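Local coordinates for unsaturated glucuronyl hydrolase (Streptococcus agalactiae, PDB 2ZZR), which hydrolyses unsaturated hyaluronan, chondroitin and heparin disaccharides, releasing their 4,5-unsaturated uronic acid residue, at residues 32-37 / 345-350; 38-43 / 82-87; 44-49 / 71-76; 50-53 / 59-62; 361-366 / 375-380. One frame throughout, in Å; residues are numbered along the deposited sequence. Where two conformers were deposited one is given.

Interaction 1 of 5, residues 32-37 / 345-350; sequences IEKALK and QYSNNE
K34 NZ is gripped by two oxygens of the 345-350 segment. It donates to N349 OD1 at 2.7 Å and to S347 OG at 2.8 Å, so one ammonium group ties helix 25-46 to the chain just as it leaves helix 328-346. Some 300 residues of sequence separate the two, an early helix of the alpha barrel and the loop after a late one, away from the substrate site. The lysine reaches there by swinging CG away from its own backbone N (chi1 -169°) and bending once, at chi3 (72°). Toward its end, CE passes 3.2 Å from N348 O, so the alkyl part lies against the loop backbone. K34 NZ comes to N349 OD1 from above the amide's carbonyl plane, 38° out of it. S347 OG also partners I343 O in the last turns of helix 328-346: it accepts from the lysine and can donate to I343.

A water completes the join beside the lysine, donating to K34 O at 3.2 Å and to N348 O at 3.0 Å. Within the loop, N348 ND2 donates to E350 O at 3.0 Å, and R355 NE holds N348 OD1, which fixes the asparagine's rotation. No carboxylate faces K34 across this contact: its charge is met by neutral hydroxyl and amide oxygens, so the attachment would rest on directed hydrogen bonds more than on charge pairing.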
# COMPACT_ATOMS: atom_id res chain seq x y z
N ILE A 32 11.99 7.31 -13.48
CA ILE A 32 12.79 7.03 -12.29
C ILE A 32 13.78 8.17 -12.04
O ILE A 32 13.93 8.65 -10.91
CB ILE A 32 13.55 5.69 -12.39
CG1 ILE A 32 12.57 4.51 -12.33
CG2 ILE A 32 14.58 5.56 -11.28
CD1 ILE A 32 13.20 3.14 -12.63
N GLU A 33 14.46 8.60 -13.11
CA GLU A 33 15.46 9.64 -12.97
C GLU A 33 14.87 10.98 -12.54
O GLU A 33 15.45 11.67 -11.70
CB GLU A 33 16.31 9.76 -14.25
CG GLU A 33 17.34 8.64 -14.34
CD GLU A 33 17.98 8.48 -15.71
OE1 GLU A 33 17.57 9.18 -16.66
OE2 GLU A 33 18.89 7.64 -15.83
N LYS A 34 13.69 11.32 -13.07
CA LYS A 34 12.96 12.53 -12.65
C LYS A 34 12.56 12.46 -11.17
O LYS A 34 12.71 13.43 -10.44
CB LYS A 34 11.74 12.78 -13.55
CG LYS A 34 11.09 14.16 -13.36
CD LYS A 34 9.98 14.42 -14.37
CE LYS A 34 8.74 13.59 -14.09
NZ LYS A 34 7.58 14.00 -14.91
N ALA A 35 12.08 11.29 -10.74
CA ALA A 35 11.75 11.07 -9.33
C ALA A 35 12.97 11.23 -8.43
O ALA A 35 12.90 11.86 -7.37
CB ALA A 35 11.11 9.69 -9.13
N LEU A 36 14.10 10.66 -8.86
CA LEU A 36 15.34 10.73 -8.07
C LEU A 36 15.88 12.15 -7.91
O LEU A 36 16.39 12.50 -6.85
CB LEU A 36 16.41 9.79 -8.64
CG LEU A 36 16.50 8.45 -7.90
CD1 LEU A 36 15.16 7.71 -7.86
CD2 LEU A 36 17.59 7.57 -8.50
N LYS A 37 15.74 12.97 -8.95
CA LYS A 37 16.11 14.39 -8.88
C LYS A 37 15.34 15.08 -7.76
O LYS A 37 15.91 15.87 -6.99
CB LYS A 37 15.85 15.09 -10.21
CG LYS A 37 16.88 14.76 -11.29
CD LYS A 37 16.49 15.39 -12.60
CE LYS A 37 17.43 14.96 -13.71
NZ LYS A 37 16.97 15.53 -15.01
N GLN A 345 1.13 12.25 -16.78
CA GLN A 345 0.13 13.27 -16.44
C GLN A 345 0.12 13.68 -14.97
O GLN A 345 -0.39 14.76 -14.64
CB GLN A 345 -1.27 12.82 -16.86
CG GLN A 345 -1.47 12.61 -18.37
CD GLN A 345 -1.19 13.86 -19.20
OE1 GLN A 345 -0.52 13.79 -20.23
NE2 GLN A 345 -1.71 15.01 -18.76
N TYR A 346 0.67 12.84 -14.10
CA TYR A 346 0.54 13.06 -12.66
C TYR A 346 1.85 13.19 -11.88
O TYR A 346 1.85 13.63 -10.73
CB TYR A 346 -0.37 11.99 -12.04
CG TYR A 346 -1.79 12.09 -12.53
CD1 TYR A 346 -2.71 12.92 -11.89
CD2 TYR A 346 -2.23 11.37 -13.65
CE1 TYR A 346 -4.02 13.04 -12.34
CE2 TYR A 346 -3.55 11.47 -14.10
CZ TYR A 346 -4.43 12.31 -13.44
OH TYR A 346 -5.73 12.44 -13.87
N SER A 347 2.97 12.82 -12.51
CA SER A 347 4.27 12.91 -11.85
C SER A 347 4.75 14.35 -11.78
O SER A 347 4.43 15.18 -12.65
CB SER A 347 5.30 12.02 -12.55
OG SER A 347 5.53 12.46 -13.87
N ASN A 348 5.52 14.64 -10.73
CA ASN A 348 6.04 15.99 -10.48
C ASN A 348 7.06 16.46 -11.51
O ASN A 348 8.04 15.77 -11.80
CB ASN A 348 6.68 16.05 -9.09
CG ASN A 348 7.34 17.39 -8.80
OD1 ASN A 348 6.71 18.43 -8.92
ND2 ASN A 348 8.61 17.36 -8.42
N ASN A 349 6.83 17.65 -12.05
CA ASN A 349 7.75 18.27 -13.00
C ASN A 349 8.54 19.43 -12.40
O ASN A 349 9.64 19.75 -12.87
CB ASN A 349 6.99 18.71 -14.25
CG ASN A 349 6.59 17.54 -15.13
OD1 ASN A 349 7.39 16.64 -15.39
ND2 ASN A 349 5.34 17.55 -15.59
N GLU A 350 8.00 20.06 -11.36
CA GLU A 350 8.65 21.20 -10.73
C GLU A 350 9.63 20.75 -9.65
O GLU A 350 9.22 20.33 -8.57
CB GLU A 350 7.62 22.19 -10.18
CG GLU A 350 8.22 23.54 -9.79
CD GLU A 350 7.24 24.47 -9.11
OE1 GLU A 350 7.68 25.53 -8.62
OE2 GLU A 350 6.03 24.15 -9.07
O HOH W 1 9.79 14.48 -9.74

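Interaction 2 of 5, residues 38-43 / 82-87; sequences QLYINI and EYNQDK
The hydroxyl of Y40 meets two oxygens at the corner after helix 70-84: D86 OD2 lies 2.6 Å from Y40 OH, and N84 OD1 lies 3.0 Å from the same Y40 OH. Both lie within reach of the single phenolic proton. Each approaches at the edge of the tyrosine ring, near its plane. The carboxylate is turned only 25° from the ring, whereas the N84 side chain, running from the other helix in the direction opposite to the tyrosine, holds its amide 43° from the ring plane. D86 OD2 also lies alongside the ring, 3.4 Å from Y40 CE2.

The two acceptors flank a tight turn between consecutive helices, 70-84 and 87-105, in the (alpha/alpha)6 barrel of this family 88 glycoside hydrolase. Q85 breaks the first helix with a positive phi, and D86 is the N-cap of the next. That role positions its carboxylate: OD1 accepts from K88 N, and with CG opposite the backbone N (chi1 -177°) OD2 is carried to the tyrosine.

Further out, the Y40 ring packs on K88 and L89, while the side chain of N84 touches L36 and L89. On helix 25-46 itself, Q38 NE2 donates to N42 OD1 at 3.1 Å, one turn along. These two amides are also bonded to the loop that follows helix 328-346, Q38 NE2 to I352 O and N42 ND2 to R355 O.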
# COMPACT_ATOMS: atom_id res chain seq x y z
N GLN A 38 14.05 14.78 -7.64
CA GLN A 38 13.23 15.31 -6.55
C GLN A 38 13.65 14.74 -5.19
O GLN A 38 13.70 15.47 -4.20
CB GLN A 38 11.73 15.06 -6.79
CG GLN A 38 10.80 15.83 -5.84
CD GLN A 38 11.05 17.33 -5.88
OE1 GLN A 38 10.81 17.98 -6.90
NE2 GLN A 38 11.54 17.89 -4.77
N LEU A 39 13.97 13.44 -5.14
CA LEU A 39 14.41 12.81 -3.89
C LEU A 39 15.70 13.42 -3.36
O LEU A 39 15.83 13.64 -2.15
CB LEU A 39 14.55 11.29 -4.04
CG LEU A 39 13.27 10.46 -4.17
CD1 LEU A 39 13.63 8.98 -4.18
CD2 LEU A 39 12.28 10.75 -3.04
N TYR A 40 16.65 13.70 -4.25
CA TYR A 40 17.92 14.30 -3.83
C TYR A 40 17.73 15.71 -3.27
O TYR A 40 18.34 16.06 -2.25
CB TYR A 40 18.93 14.30 -4.98
CG TYR A 40 19.68 12.99 -5.10
CD1 TYR A 40 19.33 12.06 -6.08
CD2 TYR A 40 20.72 12.68 -4.23
CE1 TYR A 40 20.02 10.86 -6.20
CE2 TYR A 40 21.41 11.48 -4.34
CZ TYR A 40 21.05 10.57 -5.32
OH TYR A 40 21.72 9.38 -5.44
N ILE A 41 16.87 16.49 -3.92
CA ILE A 41 16.46 17.82 -3.45
C ILE A 41 15.79 17.72 -2.07
O ILE A 41 16.03 18.55 -1.19
CB ILE A 41 15.53 18.51 -4.49
CG1 ILE A 41 16.35 18.93 -5.72
CG2 ILE A 41 14.79 19.72 -3.89
CD1 ILE A 41 15.52 19.39 -6.90
N ASN A 42 14.97 16.68 -1.87
CA ASN A 42 14.29 16.48 -0.59
C ASN A 42 15.13 15.92 0.55
O ASN A 42 14.84 16.19 1.72
CB ASN A 42 13.01 15.66 -0.78
CG ASN A 42 11.91 16.45 -1.47
OD1 ASN A 42 12.04 17.66 -1.70
ND2 ASN A 42 10.81 15.78 -1.80
N ILE A 43 16.18 15.15 0.24
CA ILE A 43 17.10 14.68 1.28
C ILE A 43 17.69 15.87 2.05
O ILE A 43 17.85 15.84 3.27
CB ILE A 43 18.22 13.77 0.69
CG1 ILE A 43 17.64 12.41 0.29
CG2 ILE A 43 19.37 13.57 1.70
CD1 ILE A 43 18.64 11.47 -0.37
N GLU A 82 18.60 1.17 -4.74
CA GLU A 82 18.65 -0.01 -5.60
C GLU A 82 18.90 0.37 -7.05
O GLU A 82 19.54 -0.38 -7.79
CB GLU A 82 17.35 -0.80 -5.51
CG GLU A 82 17.15 -1.42 -4.15
CD GLU A 82 16.19 -2.57 -4.19
OE1 GLU A 82 15.24 -2.59 -3.38
OE2 GLU A 82 16.39 -3.46 -5.03
N TYR A 83 18.40 1.54 -7.45
CA TYR A 83 18.56 2.01 -8.81
C TYR A 83 19.97 2.49 -9.12
O TYR A 83 20.50 2.18 -10.19
CB TYR A 83 17.55 3.13 -9.11
CG TYR A 83 17.65 3.65 -10.53
CD1 TYR A 83 17.12 2.92 -11.60
CD2 TYR A 83 18.28 4.86 -10.81
CE1 TYR A 83 17.20 3.39 -12.89
CE2 TYR A 83 18.38 5.34 -12.11
CZ TYR A 83 17.83 4.60 -13.14
OH TYR A 83 17.92 5.06 -14.43
N ASN A 84 20.59 3.24 -8.21
CA ASN A 84 21.89 3.86 -8.52
C ASN A 84 23.08 3.53 -7.61
O ASN A 84 24.20 4.01 -7.85
CB ASN A 84 21.75 5.38 -8.75
CG ASN A 84 21.48 6.16 -7.46
OD1 ASN A 84 21.13 7.34 -7.51
ND2 ASN A 84 21.66 5.52 -6.31
N GLN A 85 22.84 2.72 -6.57
CA GLN A 85 23.88 2.27 -5.64
C GLN A 85 24.70 3.42 -5.01
O GLN A 85 25.88 3.25 -4.69
CB GLN A 85 24.82 1.24 -6.31
CG GLN A 85 24.13 -0.02 -6.84
CD GLN A 85 23.46 0.17 -8.20
OE1 GLN A 85 23.99 0.85 -9.08
NE2 GLN A 85 22.29 -0.43 -8.37
N ASP A 86 24.07 4.58 -4.84
CA ASP A 86 24.72 5.75 -4.24
C ASP A 86 24.79 5.59 -2.73
O ASP A 86 23.76 5.56 -2.05
CB ASP A 86 23.97 7.03 -4.63
CG ASP A 86 24.63 8.32 -4.11
OD1 ASP A 86 25.72 8.27 -3.51
OD2 ASP A 86 24.04 9.40 -4.33
N LYS A 87 26.02 5.48 -2.22
CA LYS A 87 26.28 5.34 -0.79
C LYS A 87 25.61 6.44 0.05
O LYS A 87 25.24 6.21 1.20
CB LYS A 87 27.79 5.32 -0.54
CG LYS A 87 28.24 4.34 0.55
CD LYS A 87 28.28 4.97 1.94
CE LYS A 87 29.61 5.66 2.23
NZ LYS A 87 30.70 4.69 2.57

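Interaction 3 of 5, residues 44-49 / 71-76; sequences DYFGEE and GFWTGC
The aromatic part of this contact is a T-shaped pair in which F46 points its edge at the face of W73. F46 CD2 sits over the six-membered ring of the indole, offset toward the rim, and comes within 3.7 Å of W73 CH2. The ring centroids are 5.0 Å apart and the planes stand at 71°. W73 can offer that face because, with chi1 at 166°, the indole leaves helix 70-84 on the side opposite its backbone nitrogen and extends toward the end of helix 25-46. On one face of the F46 ring lies Y45 CD1, so a chain neighbour packs against the phenylalanine as well.

The polar part runs through water. W73 NE1 donates to a water at 2.9 Å, and that water lies 2.8 Å from G47 O and 2.7 Å from E49 O, both of which can accept from it. Direct approach is longer, 3.9 Å between W73 NE1 and E49 O.

Backbone bonding shapes the chain beyond the helix: a type II' turn spans F46 to E49, closed by E49 N to F46 O at 2.9 Å, with G47 at positive phi in its second position. The indole is wedged between elements: L39, N42 and I43 of helix 25-46 touch it, P51 of strand 50-56 packs on it and on F46, and N96 comes in from helix 87-105.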
# COMPACT_ATOMS: atom_id res chain seq x y z
N ASP A 44 17.99 16.93 1.31
CA ASP A 44 18.50 18.17 1.89
C ASP A 44 17.41 18.95 2.64
O ASP A 44 17.68 19.55 3.69
CB ASP A 44 19.15 19.03 0.81
CG ASP A 44 20.37 18.36 0.17
OD1 ASP A 44 21.14 17.67 0.88
OD2 ASP A 44 20.57 18.53 -1.04
N TYR A 45 16.19 18.92 2.11
CA TYR A 45 15.03 19.57 2.72
C TYR A 45 14.63 18.92 4.05
O TYR A 45 14.40 19.62 5.05
CB TYR A 45 13.86 19.58 1.74
CG TYR A 45 12.59 20.26 2.23
CD1 TYR A 45 11.45 19.52 2.52
CD2 TYR A 45 12.53 21.64 2.39
CE1 TYR A 45 10.28 20.13 2.97
CE2 TYR A 45 11.36 22.27 2.84
CZ TYR A 45 10.24 21.50 3.13
OH TYR A 45 9.08 22.10 3.57
N PHE A 46 14.56 17.59 4.08
CA PHE A 46 14.15 16.87 5.29
C PHE A 46 15.28 16.61 6.28
O PHE A 46 15.03 16.51 7.48
CB PHE A 46 13.43 15.56 4.93
CG PHE A 46 12.17 15.76 4.14
CD1 PHE A 46 11.13 16.54 4.65
CD2 PHE A 46 12.01 15.18 2.89
CE1 PHE A 46 9.97 16.75 3.93
CE2 PHE A 46 10.84 15.38 2.15
CZ PHE A 46 9.82 16.17 2.67
N GLY A 47 16.51 16.51 5.78
CA GLY A 47 17.64 16.12 6.63
C GLY A 47 17.43 14.74 7.24
O GLY A 47 17.17 13.77 6.52
N GLU A 48 17.52 14.66 8.56
CA GLU A 48 17.28 13.41 9.28
C GLU A 48 15.81 13.27 9.70
O GLU A 48 15.43 12.29 10.35
CB GLU A 48 18.23 13.27 10.48
CG GLU A 48 19.65 12.86 10.05
CD GLU A 48 20.58 12.51 11.20
OE1 GLU A 48 20.11 11.99 12.24
OE2 GLU A 48 21.80 12.74 11.06
N GLU A 49 14.99 14.25 9.33
CA GLU A 49 13.57 14.22 9.64
C GLU A 49 12.76 13.70 8.45
O GLU A 49 13.33 13.13 7.52
CB GLU A 49 13.10 15.59 10.14
CG GLU A 49 13.67 15.93 11.51
CD GLU A 49 12.95 17.07 12.20
OE1 GLU A 49 12.94 18.19 11.64
OE2 GLU A 49 12.42 16.85 13.31
N GLY A 71 7.91 5.49 7.29
CA GLY A 71 8.58 4.40 6.56
C GLY A 71 8.56 4.55 5.05
O GLY A 71 9.46 4.05 4.37
N PHE A 72 7.54 5.24 4.52
CA PHE A 72 7.42 5.46 3.08
C PHE A 72 8.52 6.37 2.54
O PHE A 72 8.98 6.18 1.42
CB PHE A 72 6.04 6.02 2.71
CG PHE A 72 4.91 5.07 2.98
CD1 PHE A 72 4.83 3.85 2.30
CD2 PHE A 72 3.92 5.39 3.90
CE1 PHE A 72 3.78 2.96 2.54
CE2 PHE A 72 2.87 4.50 4.15
CZ PHE A 72 2.80 3.29 3.47
N TRP A 73 8.95 7.33 3.36
CA TRP A 73 10.09 8.18 3.01
C TRP A 73 11.36 7.33 2.85
O TRP A 73 12.01 7.36 1.80
CB TRP A 73 10.29 9.29 4.05
CG TRP A 73 11.63 9.99 3.96
CD1 TRP A 73 12.62 9.99 4.90
CD2 TRP A 73 12.12 10.78 2.86
NE1 TRP A 73 13.69 10.73 4.46
CE2 TRP A 73 13.41 11.23 3.22
CE3 TRP A 73 11.58 11.16 1.62
CZ2 TRP A 73 14.19 12.04 2.37
CZ3 TRP A 73 12.35 11.97 0.77
CH2 TRP A 73 13.64 12.40 1.16
N THR A 74 11.69 6.56 3.89
CA THR A 74 12.85 5.66 3.87
C THR A 74 12.75 4.67 2.70
O THR A 74 13.75 4.40 2.04
CB THR A 74 13.00 4.90 5.20
OG1 THR A 74 12.84 5.82 6.30
CG2 THR A 74 14.38 4.24 5.29
N GLY A 75 11.54 4.17 2.44
CA GLY A 75 11.31 3.29 1.29
C GLY A 75 11.67 3.91 -0.05
O GLY A 75 12.25 3.23 -0.92
N CYS A 76 11.33 5.19 -0.23
CA CYS A 76 11.72 5.92 -1.45
C CYS A 76 13.24 5.95 -1.58
O CYS A 76 13.79 5.72 -2.67
CB CYS A 76 11.18 7.36 -1.44
SG CYS A 76 9.39 7.54 -1.70
O HOH W 2 15.42 11.62 6.60

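Interaction 4 of 5, residues 50-53 / 59-62; sequences YPTP and IYKV
P51 CB lies over one face of the Y60 ring, 3.8 Å from its centroid and close to the ring normal, a CH-pi contact that forms the dense side of this strand pair. The carbon is shifted toward the rim, nearest to Y60 CD1 at 3.6 Å. T52 O also crowds that end of the ring, 3.3 Å from Y60 CD1. The tyrosine's far end is anchored elsewhere, with its hydroxyl bonded to D379 OD2 of helix 376-390; I376 packs on both P51 and Y60.

The two segments belong to the beta hairpin of strands 50-56 and 59-63, here steeply twisted, their local directions 120° apart. P51 and V62 form an antiparallel non-hydrogen-bonded pair, with side chains that diverge. Next to it T52 grips K61 twice. T52 N donates to K61 O at 3.0 Å (151° at the hydrogen), and K61 N donates to T52 OG1 at 3.2 Å. Chi1 of 47° sets OG1 between the backbone N and the carbonyl carbon, within reach of K61 N; the hydroxyl is shared with A54 O, which can take its proton. V62 CA adds a weaker CA-H...O contact to Y50 O, at 3.4 Å.

Toward solvent the packing thins. T52 CG2 touches K61 CB at 3.6 Å, but beyond CB the lysine chain runs extended away from strand 50-56, its ammonium engaging F56 in a cation-pi contact. V62, likewise exposed, leans on Y45 and F46.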
# COMPACT_ATOMS: atom_id res chain seq x y z
N TYR A 50 11.44 13.88 8.49
CA TYR A 50 10.53 13.16 7.58
C TYR A 50 9.47 14.05 6.96
O TYR A 50 9.08 15.06 7.56
CB TYR A 50 9.85 12.00 8.34
CG TYR A 50 10.82 11.00 8.91
CD1 TYR A 50 11.45 11.23 10.13
CD2 TYR A 50 11.12 9.81 8.22
CE1 TYR A 50 12.36 10.32 10.66
CE2 TYR A 50 12.02 8.89 8.75
CZ TYR A 50 12.64 9.16 9.96
OH TYR A 50 13.54 8.26 10.49
N PRO A 51 9.00 13.69 5.75
CA PRO A 51 7.85 14.39 5.19
C PRO A 51 6.62 14.13 6.04
O PRO A 51 6.50 13.05 6.64
CB PRO A 51 7.66 13.74 3.81
CG PRO A 51 8.37 12.44 3.89
CD PRO A 51 9.50 12.64 4.85
N THR A 52 5.72 15.11 6.10
CA THR A 52 4.39 14.89 6.64
C THR A 52 3.65 13.90 5.72
O THR A 52 4.07 13.71 4.57
CB THR A 52 3.58 16.21 6.73
OG1 THR A 52 3.69 16.93 5.49
CG2 THR A 52 4.10 17.07 7.87
N PRO A 53 2.59 13.25 6.22
CA PRO A 53 1.81 12.31 5.40
C PRO A 53 1.47 12.85 4.01
O PRO A 53 1.66 12.15 3.02
CB PRO A 53 0.54 12.08 6.23
CG PRO A 53 1.04 12.19 7.64
CD PRO A 53 2.07 13.30 7.61
N ILE A 59 3.70 21.23 -1.24
CA ILE A 59 4.95 21.23 -0.50
C ILE A 59 4.79 20.49 0.83
O ILE A 59 3.95 20.86 1.66
CB ILE A 59 5.48 22.68 -0.25
CG1 ILE A 59 5.65 23.45 -1.58
CG2 ILE A 59 6.75 22.68 0.60
CD1 ILE A 59 6.72 22.90 -2.53
N TYR A 60 5.58 19.44 1.03
CA TYR A 60 5.61 18.73 2.31
C TYR A 60 6.06 19.66 3.42
O TYR A 60 6.89 20.54 3.19
CB TYR A 60 6.58 17.55 2.27
CG TYR A 60 6.09 16.32 1.54
CD1 TYR A 60 5.04 15.55 2.05
CD2 TYR A 60 6.70 15.92 0.35
CE1 TYR A 60 4.60 14.41 1.38
CE2 TYR A 60 6.26 14.78 -0.32
CZ TYR A 60 5.22 14.04 0.19
OH TYR A 60 4.79 12.91 -0.47
N LYS A 61 5.52 19.45 4.61
CA LYS A 61 6.13 19.98 5.82
C LYS A 61 7.08 18.93 6.38
O LYS A 61 7.11 17.78 5.91
CB LYS A 61 5.06 20.40 6.84
CG LYS A 61 4.37 21.71 6.46
CD LYS A 61 3.17 22.02 7.35
CE LYS A 61 2.39 23.18 6.77
NZ LYS A 61 1.13 23.44 7.52
N VAL A 62 7.86 19.32 7.38
CA VAL A 62 8.87 18.46 7.98
C VAL A 62 8.42 18.04 9.38
O VAL A 62 7.95 18.88 10.16
CB VAL A 62 10.24 19.17 8.05
CG1 VAL A 62 11.31 18.23 8.58
CG2 VAL A 62 10.64 19.71 6.68

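Interaction 5 of 5, residues 361-366 / 375-380; sequences GVYSWH and NIWGDY
From CB outward, Y363 runs across the outer end of the W377 indole. CB already lies 3.9 Å from W377 CH2. CG is closer, 3.5 Å from the same W377 CH2, and CD1 closer still at 3.3 Å, with W377 CZ2 standing 3.7 Å from Y363 CD1. Past that the ring draws off: CE1 is 3.8 Å from W377 CH2. At the far end is the hydroxyl, which accepts from W68 NE1. A chi1 of 180° sends the tyrosine ring out along this course. The pair is therefore edge-to-face with the tryptophan supplying the edge: CH2 sits over one face of the tyrosine, offset to the rim, centroids 5.0 Å apart and planes at 63°. W377 brings its edge there by the less roomy first torsion (chi1 59°), CG lying between its own N and carbonyl carbon.

Next to the rings, G361 comes close to N375, their CA atoms 6.4 Å apart. N375 is the N-cap residue of helix 376-390, and P53 of strand 50-56 touches both aromatic rings.

This is the neighbourhood of the substrate site. S364, which follows Y363, is a probable substrate-binding residue, and W377 packs close to the side chain of R246, another. Across the contact the chemistry is chiefly aromatic, so Y363 is placed by ring packing and by its hydroxyl bond to W68, while its carbonyl and that of V362 accept from R246, consistent with a role in positioning that arginine.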
# COMPACT_ATOMS: atom_id res chain seq x y z
N GLY A 361 -3.20 13.34 -5.10
CA GLY A 361 -3.73 12.31 -4.21
C GLY A 361 -4.79 12.92 -3.30
O GLY A 361 -4.96 14.14 -3.27
N VAL A 362 -5.51 12.06 -2.58
CA VAL A 362 -6.43 12.49 -1.53
C VAL A 362 -6.20 11.61 -0.31
O VAL A 362 -6.37 10.39 -0.37
CB VAL A 362 -7.92 12.45 -1.96
CG1 VAL A 362 -8.84 12.76 -0.77
CG2 VAL A 362 -8.18 13.45 -3.08
N TYR A 363 -5.80 12.25 0.79
CA TYR A 363 -5.54 11.55 2.04
C TYR A 363 -6.86 11.23 2.76
O TYR A 363 -7.23 10.06 2.88
CB TYR A 363 -4.58 12.39 2.90
CG TYR A 363 -4.19 11.83 4.25
CD1 TYR A 363 -4.43 10.50 4.61
CD2 TYR A 363 -3.53 12.65 5.18
CE1 TYR A 363 -4.05 10.01 5.86
CE2 TYR A 363 -3.15 12.17 6.41
CZ TYR A 363 -3.40 10.86 6.75
OH TYR A 363 -3.01 10.39 7.98
N SER A 364 -7.56 12.27 3.23
CA SER A 364 -8.84 12.08 3.91
C SER A 364 -9.78 13.23 3.53
O SER A 364 -9.65 14.34 4.05
CB SER A 364 -8.65 12.00 5.43
OG SER A 364 -9.86 11.63 6.07
N TRP A 365 -10.69 12.96 2.61
CA TRP A 365 -11.53 14.00 2.02
C TRP A 365 -12.42 14.72 3.04
O TRP A 365 -12.47 15.95 3.07
CB TRP A 365 -12.38 13.42 0.89
CG TRP A 365 -13.09 14.43 0.04
CD1 TRP A 365 -12.56 15.15 -0.99
CD2 TRP A 365 -14.46 14.82 0.14
NE1 TRP A 365 -13.51 15.96 -1.54
CE2 TRP A 365 -14.70 15.78 -0.87
CE3 TRP A 365 -15.53 14.44 0.97
CZ2 TRP A 365 -15.95 16.38 -1.06
CZ3 TRP A 365 -16.77 15.04 0.78
CH2 TRP A 365 -16.97 16.00 -0.23
N HIS A 366 -13.12 13.95 3.87
CA HIS A 366 -14.06 14.53 4.84
C HIS A 366 -13.37 15.34 5.94
O HIS A 366 -13.93 16.32 6.43
CB HIS A 366 -14.96 13.44 5.43
CG HIS A 366 -16.09 13.04 4.54
ND1 HIS A 366 -16.19 11.79 3.97
CD2 HIS A 366 -17.17 13.74 4.10
CE1 HIS A 366 -17.28 11.73 3.24
NE2 HIS A 366 -17.90 12.90 3.30
N ASN A 375 1.12 12.77 -1.55
CA ASN A 375 1.27 12.08 -0.27
C ASN A 375 2.39 11.05 -0.34
O ASN A 375 2.78 10.62 -1.43
CB ASN A 375 -0.06 11.51 0.26
CG ASN A 375 -0.75 10.56 -0.73
OD1 ASN A 375 -1.90 10.76 -1.11
ND2 ASN A 375 -0.04 9.52 -1.12
N ILE A 376 2.93 10.70 0.82
CA ILE A 376 4.19 9.96 0.85
C ILE A 376 4.03 8.48 0.47
O ILE A 376 4.95 7.89 -0.11
CB ILE A 376 4.97 10.17 2.18
CG1 ILE A 376 6.42 9.67 2.06
CG2 ILE A 376 4.22 9.55 3.37
CD1 ILE A 376 7.22 10.34 0.93
N TRP A 377 2.87 7.89 0.77
CA TRP A 377 2.63 6.50 0.33
C TRP A 377 2.39 6.43 -1.18
O TRP A 377 2.83 5.48 -1.84
CB TRP A 377 1.48 5.84 1.12
CG TRP A 377 0.19 6.57 1.01
CD1 TRP A 377 -0.83 6.32 0.13
CD2 TRP A 377 -0.23 7.68 1.81
NE1 TRP A 377 -1.86 7.21 0.33
CE2 TRP A 377 -1.52 8.05 1.36
CE3 TRP A 377 0.35 8.39 2.87
CZ2 TRP A 377 -2.23 9.12 1.93
CZ3 TRP A 377 -0.36 9.45 3.43
CH2 TRP A 377 -1.63 9.80 2.95
N GLY A 378 1.72 7.44 -1.74
CA GLY A 378 1.54 7.55 -3.18
C GLY A 378 2.89 7.69 -3.88
O GLY A 378 3.13 7.05 -4.90
N ASP A 379 3.76 8.53 -3.32
CA ASP A 379 5.13 8.66 -3.83
C ASP A 379 5.85 7.32 -3.78
O ASP A 379 6.48 6.91 -4.77
CB ASP A 379 5.92 9.67 -3.00
CG ASP A 379 5.53 11.11 -3.28
OD1 ASP A 379 4.61 11.35 -4.09
OD2 ASP A 379 6.16 12.00 -2.68
N TYR A 380 5.75 6.66 -2.63
CA TYR A 380 6.41 5.38 -2.43
C TYR A 380 5.93 4.32 -3.44
O TYR A 380 6.75 3.67 -4.11
CB TYR A 380 6.28 4.84 -0.98
CG TYR A 380 6.84 3.45 -0.95
CD1 TYR A 380 6.00 2.35 -1.13
CD2 TYR A 380 8.21 3.23 -0.88
CE1 TYR A 380 6.50 1.07 -1.18
CE2 TYR A 380 8.73 1.94 -0.93
CZ TYR A 380 7.87 0.87 -1.09
OH TYR A 380 8.33 -0.42 -1.16

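Overall arrangement
Interactions 1, 2 and 3 follow one another along helix 25-46, with changing chemistry. Interaction 2 is at the surface and interaction 1 partly buried, and both depend on single polar groups meeting chain corners; interaction 3 is buried and aromatic, with a water linking its polar atoms. All three lie away from the substrate-binding residues. Interactions 2 and 3 join the same two helices, 25-46 and 70-84. Interaction 4, the hairpin linking those helices, combines a backbone bond and a backbone-to-threonine bond with a packed proline-tyrosine face. It meets interaction 5 through P53 O and I376 N, and interactions 3 and 5 also touch. Interaction 5 is buried, its centre about 11 Å from the centre of the chain, and includes S364, which probably binds substrate.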